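PDB 3G79: NDP-N-acetyl-D-galactosaminuronic acid dehydrogenase from Methanosarcina mazei Go1, which probably oxidises UDP-N-acetyl-D-mannosamine to UDP-N-acetyl-D-mannosaminuronate, using two molecules of NAD+ for each sugar. Local coordinates for residues G360-K365 against P394-Y399. Sequence-based numbering, arbitrary orientation.
Sequences GWAFIK and PYVVNY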
# COMPACT_ATOMS: atom_id res chain seq x y z
N GLY A 360 -1.14 -23.59 -16.43
CA GLY A 360 -1.77 -22.94 -15.29
C GLY A 360 -3.12 -22.33 -15.58
O GLY A 360 -3.23 -21.36 -16.37
N TRP A 361 -4.14 -22.90 -14.94
CA TRP A 361 -5.50 -22.43 -15.05
C TRP A 361 -6.02 -21.87 -13.71
O TRP A 361 -6.68 -20.84 -13.71
CB TRP A 361 -6.40 -23.56 -15.54
CG TRP A 361 -7.81 -23.14 -15.76
CD1 TRP A 361 -8.85 -23.41 -14.96
CD2 TRP A 361 -8.33 -22.40 -16.88
NE1 TRP A 361 -10.01 -22.90 -15.50
CE2 TRP A 361 -9.71 -22.28 -16.68
CE3 TRP A 361 -7.76 -21.86 -18.03
CZ2 TRP A 361 -10.53 -21.61 -17.58
CZ3 TRP A 361 -8.57 -21.22 -18.92
CH2 TRP A 361 -9.95 -21.10 -18.70
N ALA A 362 -5.73 -22.52 -12.58
CA ALA A 362 -5.95 -21.85 -11.29
C ALA A 362 -5.03 -20.63 -11.20
O ALA A 362 -4.15 -20.48 -12.03
CB ALA A 362 -5.67 -22.77 -10.16
N PHE A 363 -5.22 -19.74 -10.23
CA PHE A 363 -4.36 -18.54 -10.20
C PHE A 363 -3.48 -18.41 -8.95
O PHE A 363 -2.61 -17.54 -8.91
CB PHE A 363 -5.15 -17.25 -10.46
CG PHE A 363 -6.34 -17.09 -9.58
CD1 PHE A 363 -6.24 -16.35 -8.39
CD2 PHE A 363 -7.55 -17.70 -9.90
CE1 PHE A 363 -7.35 -16.21 -7.55
CE2 PHE A 363 -8.67 -17.61 -9.07
CZ PHE A 363 -8.59 -16.86 -7.89
N ILE A 364 -3.69 -19.29 -7.95
CA ILE A 364 -2.79 -19.41 -6.78
C ILE A 364 -1.86 -20.61 -6.85
O ILE A 364 -2.30 -21.70 -7.19
CB ILE A 364 -3.52 -19.47 -5.38
CG1 ILE A 364 -4.82 -18.66 -5.35
CG2 ILE A 364 -2.57 -19.01 -4.26
CD1 ILE A 364 -6.01 -19.49 -5.66
N LYS A 365 -0.60 -20.40 -6.47
CA LYS A 365 0.43 -21.42 -6.45
C LYS A 365 -0.10 -22.70 -5.83
O LYS A 365 -0.19 -22.79 -4.63
CB LYS A 365 1.65 -20.92 -5.66
CG LYS A 365 2.79 -21.93 -5.50
CD LYS A 365 3.99 -21.26 -4.83
CE LYS A 365 5.26 -22.15 -4.81
NZ LYS A 365 6.50 -21.42 -4.30
N PRO A 394 -2.37 -29.07 -12.71
CA PRO A 394 -2.28 -30.32 -11.96
C PRO A 394 -3.47 -30.53 -11.06
O PRO A 394 -3.72 -31.65 -10.64
CB PRO A 394 -1.00 -30.14 -11.11
CG PRO A 394 -0.37 -28.90 -11.59
CD PRO A 394 -1.46 -28.06 -12.17
N TYR A 395 -4.22 -29.46 -10.81
CA TYR A 395 -5.22 -29.44 -9.74
C TYR A 395 -6.64 -29.23 -10.20
O TYR A 395 -7.57 -29.80 -9.63
CB TYR A 395 -4.89 -28.34 -8.73
CG TYR A 395 -3.49 -28.44 -8.24
CD1 TYR A 395 -3.15 -29.36 -7.24
CD2 TYR A 395 -2.48 -27.65 -8.80
CE1 TYR A 395 -1.84 -29.48 -6.80
CE2 TYR A 395 -1.16 -27.76 -8.37
CZ TYR A 395 -0.85 -28.67 -7.37
OH TYR A 395 0.44 -28.79 -6.92
N VAL A 396 -6.83 -28.39 -11.20
CA VAL A 396 -8.17 -28.01 -11.56
C VAL A 396 -8.81 -29.08 -12.43
O VAL A 396 -8.39 -29.33 -13.56
CB VAL A 396 -8.22 -26.60 -12.22
CG1 VAL A 396 -9.66 -26.16 -12.49
CG2 VAL A 396 -7.56 -25.60 -11.31
N VAL A 397 -9.81 -29.74 -11.88
CA VAL A 397 -10.56 -30.68 -12.67
C VAL A 397 -11.98 -30.13 -12.85
O VAL A 397 -12.56 -29.54 -11.93
CB VAL A 397 -10.51 -32.12 -12.05
CG1 VAL A 397 -11.38 -32.23 -10.80
CG2 VAL A 397 -10.85 -33.20 -13.10
N ASN A 398 -12.51 -30.27 -14.07
CA ASN A 398 -13.93 -29.99 -14.34
C ASN A 398 -14.26 -28.52 -14.33
O ASN A 398 -15.02 -28.05 -13.48
CB ASN A 398 -14.86 -30.75 -13.38
CG ASN A 398 -15.05 -32.20 -13.77
OD1 ASN A 398 -15.02 -33.09 -12.92
ND2 ASN A 398 -15.23 -32.45 -15.06
N TYR A 399 -13.68 -27.78 -15.27
CA TYR A 399 -14.10 -26.41 -15.47
C TYR A 399 -15.26 -26.46 -16.44
O TYR A 399 -15.27 -27.30 -17.36
CB TYR A 399 -12.96 -25.54 -16.01
CG TYR A 399 -13.15 -24.05 -15.80
CD1 TYR A 399 -12.86 -23.46 -14.57
CD2 TYR A 399 -13.60 -23.23 -16.83
CE1 TYR A 399 -13.01 -22.09 -14.38
CE2 TYR A 399 -13.77 -21.85 -16.64
CZ TYR A 399 -13.47 -21.31 -15.41
OH TYR A 399 -13.62 -19.96 -15.22
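Trp361 points the NE1-CZ2 edge of its indole at one face of the Tyr399 ring, a T-shaped aromatic pair. The evidence is a pair of values: the planes meet at 83°, and the centroid of the five-membered ring lies 4.4 Å from that of the phenol. NE1 of Trp361 stands over the rim of the phenol, above CD1 of Tyr399 at 3.0 Å, while CZ2 of Trp361 comes within 3.4 Å of CE2 of Tyr399. The indole edge therefore spans the phenol face from one flank to the other. Both side chains leave the backbone with CG anti to N, at chi1 -176° for Trp361 and -160° for Tyr399, which carries the two rings toward each other between the loops.

Val396 packs beside the indole, its two methyls meeting different residues. CG1 meets the indole near its plane, 3.8 Å from CD1 of Trp361, so the pyrrole edge touches both aliphatic and aromatic neighbours. CG2 instead packs at 3.6 Å on CB of Ala362; the CA atoms of Ala362 and Val396, 6.6 Å apart, are the nearest pair across the two segments.

No hydrogen bond links 360-365 directly to 394-399; the carboxylate of Asp393 does so indirectly. Its OD1 accepts hydrogen bonds from the backbone N of Trp361 and Ala362, its OD2 from those of Tyr395 and Val396. The hydroxyl of Tyr399 is hydrogen-bonded to Glu376 of helix 375-385, which also packs against the indole.

These loops follow the C-terminal ends of neighbouring parallel strands 355-359 and 388-392, which helix 375-385 connects in a beta-alpha-beta crossover, placing the contact at the carboxyl edge of the Rossmann-like sheet in the UDP-binding domain of this dehydrogenase family.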